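PDB 6NPS: AxyAgu115A from Amphibacillus xylanus NBRC 15112, which acts as a family GH115 alpha-glucuronidase, a hydrolase that probably removes glucuronic acid side groups from xylans such as arabinoglucuronoxylan. Local coordinates for residues P180-W185 with G452-Q457; R171-N176 with D199-L204. The protein carries 3 engineered substitutions. All blocks are in the same frame, centred on the assembly; numbering follows the deposited sequence.

Interaction 1. Residues P180-W185 with G452-Q457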
ATOM      1  N   PRO A 180     -24.133  22.158  -0.329  1.00 74.34           N
ATOM      2  CA  PRO A 180     -24.811  22.805   0.805  1.00 72.09           C
ATOM      3  C   PRO A 180     -24.489  24.304   0.999  1.00 66.61           C
ATOM      4  O   PRO A 180     -25.208  24.998   1.724  1.00 69.14           O
ATOM      5  CB  PRO A 180     -24.296  21.995   1.997  1.00 75.43           C
ATOM      6  CG  PRO A 180     -22.869  21.665   1.595  1.00 75.91           C
ATOM      7  CD  PRO A 180     -22.872  21.505   0.089  1.00 75.79           C
ATOM      8  N   ALA A 181     -23.425  24.791   0.362  1.00 60.55           N
ATOM      9  CA  ALA A 181     -22.934  26.142   0.617  1.00 61.61           C
ATOM     10  C   ALA A 181     -23.980  27.244   0.386  1.00 60.69           C
ATOM     11  O   ALA A 181     -24.488  27.828   1.352  1.00 56.94           O
ATOM     12  CB  ALA A 181     -21.696  26.412  -0.242  1.00 59.77           C
ATOM     13  N   PHE A 182     -24.284  27.544  -0.885  1.00 61.52           N
ATOM     14  CA  PHE A 182     -25.171  28.662  -1.223  1.00 58.47           C
ATOM     15  C   PHE A 182     -26.521  28.534  -0.529  1.00 55.22           C
ATOM     16  O   PHE A 182     -27.093  29.534  -0.085  1.00 52.65           O
ATOM     17  CB  PHE A 182     -25.363  28.731  -2.738  1.00 51.35           C
ATOM     18  CG  PHE A 182     -25.739  30.079  -3.265  1.00 54.05           C
ATOM     19  CD1 PHE A 182     -27.066  30.436  -3.433  1.00 58.34           C
ATOM     20  CD2 PHE A 182     -24.770  30.965  -3.668  1.00 51.31           C
ATOM     21  CE1 PHE A 182     -27.409  31.672  -3.950  1.00 53.45           C
ATOM     22  CE2 PHE A 182     -25.105  32.183  -4.181  1.00 54.45           C
ATOM     23  CZ  PHE A 182     -26.435  32.540  -4.328  1.00 52.62           C
ATOM     24  N   GLY A 183     -27.050  27.314  -0.436  1.00 55.93           N
ATOM     25  CA  GLY A 183     -28.356  27.136   0.183  1.00 52.43           C
ATOM     26  C   GLY A 183     -28.376  27.631   1.617  1.00 56.43           C
ATOM     27  O   GLY A 183     -29.199  28.470   1.990  1.00 54.61           O
ATOM     28  N   ASN A 184     -27.429  27.153   2.428  1.00 54.97           N
ATOM     29  CA  ASN A 184     -27.308  27.616   3.810  1.00 53.40           C
ATOM     30  C   ASN A 184     -27.006  29.108   3.888  1.00 49.85           C
ATOM     31  O   ASN A 184     -27.466  29.796   4.805  1.00 55.98           O
ATOM     32  CB  ASN A 184     -26.205  26.840   4.515  1.00 56.60           C
ATOM     33  CG  ASN A 184     -26.651  25.464   4.920  1.00 66.96           C
ATOM     34  OD1 ASN A 184     -27.129  25.273   6.031  1.00 75.75           O
ATOM     35  ND2 ASN A 184     -26.495  24.495   4.024  1.00 66.46           N
ATOM     36  N   TRP A 185     -26.199  29.615   2.964  1.00 42.05           N
ATOM     37  CA  TRP A 185     -25.860  31.036   2.965  1.00 44.60           C
ATOM     38  C   TRP A 185     -27.101  31.879   2.701  1.00 49.15           C
ATOM     39  O   TRP A 185     -27.401  32.822   3.441  1.00 48.90           O
ATOM     40  CB  TRP A 185     -24.789  31.314   1.906  1.00 41.69           C
ATOM     41  CG  TRP A 185     -24.456  32.761   1.707  1.00 38.04           C
ATOM     42  CD1 TRP A 185     -23.681  33.532   2.508  1.00 45.63           C
ATOM     43  CD2 TRP A 185     -24.919  33.611   0.652  1.00 41.65           C
ATOM     44  NE1 TRP A 185     -23.602  34.824   2.008  1.00 43.99           N
ATOM     45  CE2 TRP A 185     -24.345  34.894   0.862  1.00 45.36           C
ATOM     46  CE3 TRP A 185     -25.730  33.413  -0.471  1.00 41.10           C
ATOM     47  CZ2 TRP A 185     -24.569  35.980  -0.006  1.00 43.05           C
ATOM     48  CZ3 TRP A 185     -25.969  34.504  -1.335  1.00 43.43           C
ATOM     49  CH2 TRP A 185     -25.383  35.764  -1.094  1.00 43.15           C
ATOM     50  N   GLY A 452     -20.418  27.921  -9.554  1.00 35.93           N
ATOM     51  CA  GLY A 452     -20.795  27.292  -8.296  1.00 38.17           C
ATOM     52  C   GLY A 452     -21.538  28.232  -7.361  1.00 38.02           C
ATOM     53  O   GLY A 452     -22.531  28.848  -7.758  1.00 35.25           O
ATOM     54  N   ASP A 453     -21.046  28.375  -6.128  1.00 35.47           N
ATOM     55  CA  ASP A 453     -21.643  29.255  -5.132  1.00 40.01           C
ATOM     56  C   ASP A 453     -21.053  30.652  -5.176  1.00 39.64           C
ATOM     57  O   ASP A 453     -21.234  31.400  -4.216  1.00 42.04           O
ATOM     58  CB  ASP A 453     -21.398  28.695  -3.734  1.00 53.86           C
ATOM     59  CG  ASP A 453     -21.877  27.267  -3.606  1.00 74.04           C
ATOM     60  OD1 ASP A 453     -21.076  26.352  -3.893  1.00 80.18           O
ATOM     61  OD2 ASP A 453     -23.055  27.053  -3.251  1.00 80.15           O
ATOM     62  N   ILE A 454     -20.353  31.000  -6.262  1.00 35.25           N
ATOM     63  CA  ILE A 454     -19.775  32.319  -6.544  1.00 35.62           C
ATOM     64  C   ILE A 454     -18.580  32.641  -5.660  1.00 36.57           C
ATOM     65  O   ILE A 454     -17.541  33.085  -6.155  1.00 39.27           O
ATOM     66  CB  ILE A 454     -20.816  33.448  -6.434  1.00 37.97           C
ATOM     67  CG1 ILE A 454     -22.068  33.140  -7.275  1.00 45.31           C
ATOM     68  CG2 ILE A 454     -20.140  34.759  -6.861  1.00 34.15           C
ATOM     69  CD1 ILE A 454     -23.274  34.032  -6.973  1.00 50.27           C
ATOM     70  N   ALA A 455     -18.721  32.462  -4.351  1.00 37.24           N
ATOM     71  CA  ALA A 455     -17.636  32.813  -3.431  1.00 43.36           C
ATOM     72  C   ALA A 455     -16.270  32.222  -3.777  1.00 39.16           C
ATOM     73  O   ALA A 455     -16.156  31.052  -4.134  1.00 35.89           O
ATOM     74  CB  ALA A 455     -18.023  32.424  -2.008  1.00 41.42           C
ATOM     75  N   THR A 456     -15.220  33.051  -3.626  1.00 35.70           N
ATOM     76  CA  THR A 456     -13.822  32.812  -4.002  1.00 33.49           C
ATOM     77  C   THR A 456     -13.607  32.783  -5.512  1.00 32.40           C
ATOM     78  O   THR A 456     -12.457  32.744  -5.967  1.00 32.87           O
ATOM     79  CB  THR A 456     -13.231  31.517  -3.394  1.00 34.61           C
ATOM     80  OG1 THR A 456     -13.628  30.381  -4.167  1.00 35.94           O
ATOM     81  CG2 THR A 456     -13.707  31.329  -1.943  1.00 35.64           C
ATOM     82  N   GLN A 457     -14.665  32.880  -6.309  1.00 34.96           N
ATOM     83  CA  GLN A 457     -14.473  32.962  -7.755  1.00 33.33           C
ATOM     84  C   GLN A 457     -14.382  34.397  -8.280  1.00 32.23           C
ATOM     85  O   GLN A 457     -14.452  34.591  -9.493  1.00 30.35           O
ATOM     86  CB  GLN A 457     -15.600  32.216  -8.494  1.00 40.96           C
ATOM     87  CG  GLN A 457     -15.872  30.802  -7.987  1.00 50.57           C
ATOM     88  CD  GLN A 457     -14.719  29.844  -8.287  1.00 56.96           C
ATOM     89  OE1 GLN A 457     -13.825  30.165  -9.065  1.00 63.69           O
ATOM     90  NE2 GLN A 457     -14.738  28.678  -7.668  1.00 51.84           N
TER
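The ring of Phe182 meets Asp453 at its edge, where the backbone oxygen Asp453 O lies in the ring plane, 3.6 Å from Phe182 CD2. One face is taken by the indole one helix turn on, with Trp185 CE3 3.9 Å above the plane and over the ring centre. The terminal methyl of Ile454 comes in obliquely, its CD1 3.8 Å from Phe182 CE2. The Asp453 carboxylate, tilted 30° from the ring plane, runs past the phenylalanine in the opposite direction, toward the backbone. There Phe182 N donates to Asp453 OD2 at 2.7 Å with a bent N-H...O angle of 144°; Asp453 OD2 is less surely placed, so the length of this bond carries little weight. Ala181 CB packs against the same carboxylate. Replacing Phe182 by an alanine here takes away the ring and would probably open a gap between Trp185 and Ile454.

Helix 181-190 follows a cis-peptide proline, whose Pro180 O is gripped twice by Asn184, through N and, at 2.7 Å, through ND2, from opposite faces of its plane. Across the contact, Ala455 N bonds back to Asp453 O around Ile454, a gamma turn, and a type II turn follows from Ile454 to Gln457. This loop follows the last strand, 446-450, of the parallel TIM-type barrel, consistent with the clan of the family, and leads to helix 458-469; helix 181-190 follows the first strand, 170-174. Met197 of helix 195-207 touches both aromatics, and Leu204 of that helix touches Ile454.

Interaction 2. Residues R171-N176 with D199-L204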
ATOM      1  N   ARG A 171     -23.326  37.886 -21.746  1.00 26.54           N
ATOM      2  CA  ARG A 171     -22.128  37.689 -20.908  1.00 31.58           C
ATOM      3  C   ARG A 171     -22.597  37.473 -19.477  1.00 27.62           C
ATOM      4  O   ARG A 171     -23.270  38.349 -18.918  1.00 30.64           O
ATOM      5  CB  ARG A 171     -21.171  38.912 -20.939  1.00 32.44           C
ATOM      6  CG  ARG A 171     -20.764  39.488 -22.311  1.00 33.37           C
ATOM      7  CD  ARG A 171     -20.088  40.896 -22.186  1.00 26.46           C
ATOM      8  NE  ARG A 171     -20.924  41.865 -21.472  1.00 29.91           N
ATOM      9  CZ  ARG A 171     -22.019  42.440 -21.985  1.00 32.14           C
ATOM     10  NH1 ARG A 171     -22.395  42.170 -23.247  1.00 26.32           N
ATOM     11  NH2 ARG A 171     -22.699  43.315 -21.246  1.00 27.18           N
ATOM     12  N   GLY A 172     -22.273  36.334 -18.870  1.00 29.22           N
ATOM     13  CA  GLY A 172     -22.690  36.175 -17.489  1.00 25.55           C
ATOM     14  C   GLY A 172     -22.235  34.878 -16.856  1.00 26.14           C
ATOM     15  O   GLY A 172     -21.254  34.258 -17.278  1.00 30.06           O
ATOM     16  N   PHE A 173     -22.999  34.460 -15.844  1.00 26.11           N
ATOM     17  CA  PHE A 173     -22.647  33.288 -15.084  1.00 32.88           C
ATOM     18  C   PHE A 173     -23.893  32.528 -14.609  1.00 30.54           C
ATOM     19  O   PHE A 173     -25.037  32.989 -14.698  1.00 31.50           O
ATOM     20  CB  PHE A 173     -21.727  33.668 -13.902  1.00 27.01           C
ATOM     21  CG  PHE A 173     -22.353  34.660 -12.900  1.00 29.56           C
ATOM     22  CD1 PHE A 173     -23.236  34.214 -11.887  1.00 34.08           C
ATOM     23  CD2 PHE A 173     -22.027  36.012 -12.946  1.00 28.73           C
ATOM     24  CE1 PHE A 173     -23.784  35.110 -10.954  1.00 35.66           C
ATOM     25  CE2 PHE A 173     -22.561  36.932 -12.010  1.00 29.93           C
ATOM     26  CZ  PHE A 173     -23.447  36.478 -11.007  1.00 32.13           C
ATOM     27  N   PHE A 174     -23.607  31.348 -14.079  1.00 32.01           N
ATOM     28  CA  PHE A 174     -24.571  30.327 -13.660  1.00 30.71           C
ATOM     29  C   PHE A 174     -24.249  30.020 -12.204  1.00 31.75           C
ATOM     30  O   PHE A 174     -23.134  29.566 -11.899  1.00 33.30           O
ATOM     31  CB  PHE A 174     -24.377  29.073 -14.527  1.00 29.13           C
ATOM     32  CG  PHE A 174     -25.189  27.867 -14.123  1.00 31.43           C
ATOM     33  CD1 PHE A 174     -26.409  27.997 -13.462  1.00 33.84           C
ATOM     34  CD2 PHE A 174     -24.736  26.590 -14.469  1.00 33.73           C
ATOM     35  CE1 PHE A 174     -27.148  26.873 -13.115  1.00 35.93           C
ATOM     36  CE2 PHE A 174     -25.477  25.455 -14.141  1.00 40.86           C
ATOM     37  CZ  PHE A 174     -26.693  25.604 -13.459  1.00 36.92           C
ATOM     38  N   ILE A 175     -25.170  30.348 -11.306  1.00 34.74           N
ATOM     39  CA  ILE A 175     -25.091  29.882  -9.926  1.00 39.56           C
ATOM     40  C   ILE A 175     -25.502  28.412  -9.903  1.00 44.73           C
ATOM     41  O   ILE A 175     -26.673  28.098 -10.125  1.00 46.16           O
ATOM     42  CB  ILE A 175     -26.006  30.714  -9.026  1.00 43.66           C
ATOM     43  CG1 ILE A 175     -25.689  32.195  -9.174  1.00 36.53           C
ATOM     44  CG2 ILE A 175     -25.947  30.217  -7.554  1.00 45.85           C
ATOM     45  CD1 ILE A 175     -26.876  33.051  -8.726  1.00 34.93           C
ATOM     46  N   ASN A 176     -24.567  27.506  -9.615  1.00 42.44           N
ATOM     47  CA  ASN A 176     -24.854  26.079  -9.701  1.00 48.34           C
ATOM     48  C   ASN A 176     -24.204  25.358  -8.525  1.00 64.84           C
ATOM     49  O   ASN A 176     -23.544  25.969  -7.686  1.00 59.26           O
ATOM     50  CB  ASN A 176     -24.366  25.493 -11.033  1.00 51.33           C
ATOM     51  CG  ASN A 176     -24.842  24.037 -11.274  1.00 66.93           C
ATOM     52  OD1 ASN A 176     -24.103  23.214 -11.827  1.00 67.34           O
ATOM     53  ND2 ASN A 176     -26.078  23.729 -10.859  1.00 70.23           N
ATOM     54  N   ASP A 199     -31.152  40.531  -5.513  1.00 34.69           N
ATOM     55  CA  ASP A 199     -30.739  41.909  -5.752  1.00 36.15           C
ATOM     56  C   ASP A 199     -29.214  42.043  -5.662  1.00 30.57           C
ATOM     57  O   ASP A 199     -28.597  42.716  -6.492  1.00 35.14           O
ATOM     58  CB  ASP A 199     -31.461  42.833  -4.769  1.00 40.90           C
ATOM     59  CG  ASP A 199     -31.294  44.298  -5.122  1.00 56.80           C
ATOM     60  OD1 ASP A 199     -30.729  45.043  -4.288  1.00 61.46           O
ATOM     61  OD2 ASP A 199     -31.708  44.705  -6.226  1.00 60.26           O
ATOM     62  N   HIS A 200     -28.579  41.350  -4.714  1.00 30.66           N
ATOM     63  CA  HIS A 200     -27.106  41.377  -4.627  1.00 37.40           C
ATOM     64  C   HIS A 200     -26.428  40.662  -5.804  1.00 38.82           C
ATOM     65  O   HIS A 200     -25.349  41.078  -6.273  1.00 34.34           O
ATOM     66  CB  HIS A 200     -26.661  40.741  -3.318  1.00 37.01           C
ATOM     67  CG  HIS A 200     -27.215  41.419  -2.103  1.00 49.59           C
ATOM     68  ND1 HIS A 200     -26.609  42.513  -1.518  1.00 52.49           N
ATOM     69  CD2 HIS A 200     -28.317  41.156  -1.359  1.00 50.88           C
ATOM     70  CE1 HIS A 200     -27.314  42.896  -0.469  1.00 52.27           C
ATOM     71  NE2 HIS A 200     -28.358  42.090  -0.353  1.00 53.04           N
ATOM     72  N   VAL A 201     -27.003  39.541  -6.241  1.00 34.83           N
ATOM     73  CA  VAL A 201     -26.508  38.836  -7.423  1.00 35.85           C
ATOM     74  C   VAL A 201     -26.618  39.731  -8.655  1.00 34.32           C
ATOM     75  O   VAL A 201     -25.683  39.830  -9.459  1.00 35.23           O
ATOM     76  CB  VAL A 201     -27.298  37.523  -7.621  1.00 38.43           C
ATOM     77  CG1 VAL A 201     -26.948  36.855  -8.946  1.00 34.03           C
ATOM     78  CG2 VAL A 201     -27.039  36.599  -6.475  1.00 37.01           C
ATOM     79  N   PHE A 202     -27.782  40.356  -8.848  1.00 30.80           N
ATOM     80  CA  PHE A 202     -27.956  41.221 -10.008  1.00 31.68           C
ATOM     81  C   PHE A 202     -26.952  42.376  -9.978  1.00 34.88           C
ATOM     82  O   PHE A 202     -26.409  42.757 -11.018  1.00 33.83           O
ATOM     83  CB  PHE A 202     -29.378  41.776 -10.086  1.00 31.76           C
ATOM     84  CG  PHE A 202     -30.474  40.710 -10.198  1.00 36.43           C
ATOM     85  CD1 PHE A 202     -30.231  39.472 -10.786  1.00 38.32           C
ATOM     86  CD2 PHE A 202     -31.741  40.975  -9.713  1.00 34.25           C
ATOM     87  CE1 PHE A 202     -31.246  38.511 -10.876  1.00 38.02           C
ATOM     88  CE2 PHE A 202     -32.779  40.015  -9.790  1.00 36.71           C
ATOM     89  CZ  PHE A 202     -32.529  38.794 -10.391  1.00 37.08           C
ATOM     90  N   GLU A 203     -26.717  42.957  -8.799  1.00 35.55           N
ATOM     91  CA  GLU A 203     -25.790  44.083  -8.703  1.00 38.61           C
ATOM     92  C   GLU A 203     -24.376  43.654  -9.063  1.00 37.93           C
ATOM     93  O   GLU A 203     -23.675  44.356  -9.803  1.00 35.40           O
ATOM     94  CB  GLU A 203     -25.830  44.680  -7.292  1.00 45.24           C
ATOM     95  CG  GLU A 203     -24.991  45.941  -7.143  1.00 54.45           C
ATOM     96  CD  GLU A 203     -24.910  46.490  -5.711  1.00 58.09           C
ATOM     97  OE1 GLU A 203     -25.784  46.170  -4.865  1.00 58.02           O
ATOM     98  OE2 GLU A 203     -23.968  47.277  -5.453  1.00 53.45           O
ATOM     99  N   LEU A 204     -23.938  42.498  -8.551  1.00 33.53           N
ATOM    100  CA  LEU A 204     -22.608  42.000  -8.859  1.00 36.77           C
ATOM    101  C   LEU A 204     -22.446  41.791 -10.357  1.00 37.71           C
ATOM    102  O   LEU A 204     -21.437  42.197 -10.945  1.00 38.78           O
ATOM    103  CB  LEU A 204     -22.346  40.702  -8.105  1.00 31.65           C
ATOM    104  CG  LEU A 204     -21.072  39.971  -8.512  1.00 34.02           C
ATOM    105  CD1 LEU A 204     -19.767  40.752  -8.132  1.00 36.25           C
ATOM    106  CD2 LEU A 204     -21.033  38.579  -7.891  1.00 33.18           C
TER
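Phe173 and Ile175 both reach Val201, and torsions on either side of the contact bring them there. Phe173 CG sits between its own backbone N and carbonyl carbon (chi1 60°), which raises the ring off the strand toward the helix. Val201 answers with CG1 anti to its backbone N (chi1 172°), and this one methyl serves both partners. It meets the CD1 methyl of Ile175 tip to tip, with Val201 CG1 3.8 Å from Ile175 CD1. Against Phe173 it arrives obliquely, Val201 CG1 standing 4.1 Å from both CE1 and CZ of the ring. Leu204, three residues along the helix, adds a looser touch, its CD2 4.5 Å from Phe173 CZ.

Phe173 and Ile175 also touch each other: Ile175 CG1 lies at the edge of the Phe173 ring, in its plane. Phe173 and Ile175, two residues apart, face Val201 and Leu204, three apart on the helix, and the contact is wholly apolar and buried. Bonding along the backbones is separate: Glu203 N and Leu204 N hold the helix through Asp199 O and His200 O, while the strand is paired with its neighbours on both flanks.

Such packing of helix on strand is that of a TIM-barrel wall, consistent with the clan of this family. Strand 170-174 runs between strands 212-214 and 446-450 in the parallel sheet, and helix 195-207 covers it, with Val201 also resting on Leu213 of the former strand and Phe173 also touching Leu461 of helix 458-469.

Overall arrangement
From the N terminus the chain passes through 171-176, then 180-185, then 199-204, and returns only much later at 452-457. Interaction 2 closes a short, largely helical excursion of 22 residues; interaction 1 closes one of 266 that contains most of the barrel strands. Their segments alternate, so the two loops cross rather than nest. They also touch: Gly452 O probably accepts a hydrogen bond from Asn176 N, and Ile175 packs against both Phe182 and Ile454. Together they tie the first strand of the barrel and its two following helices to the loop leaving the last strand, 446-450, where the parallel ring of strands closes.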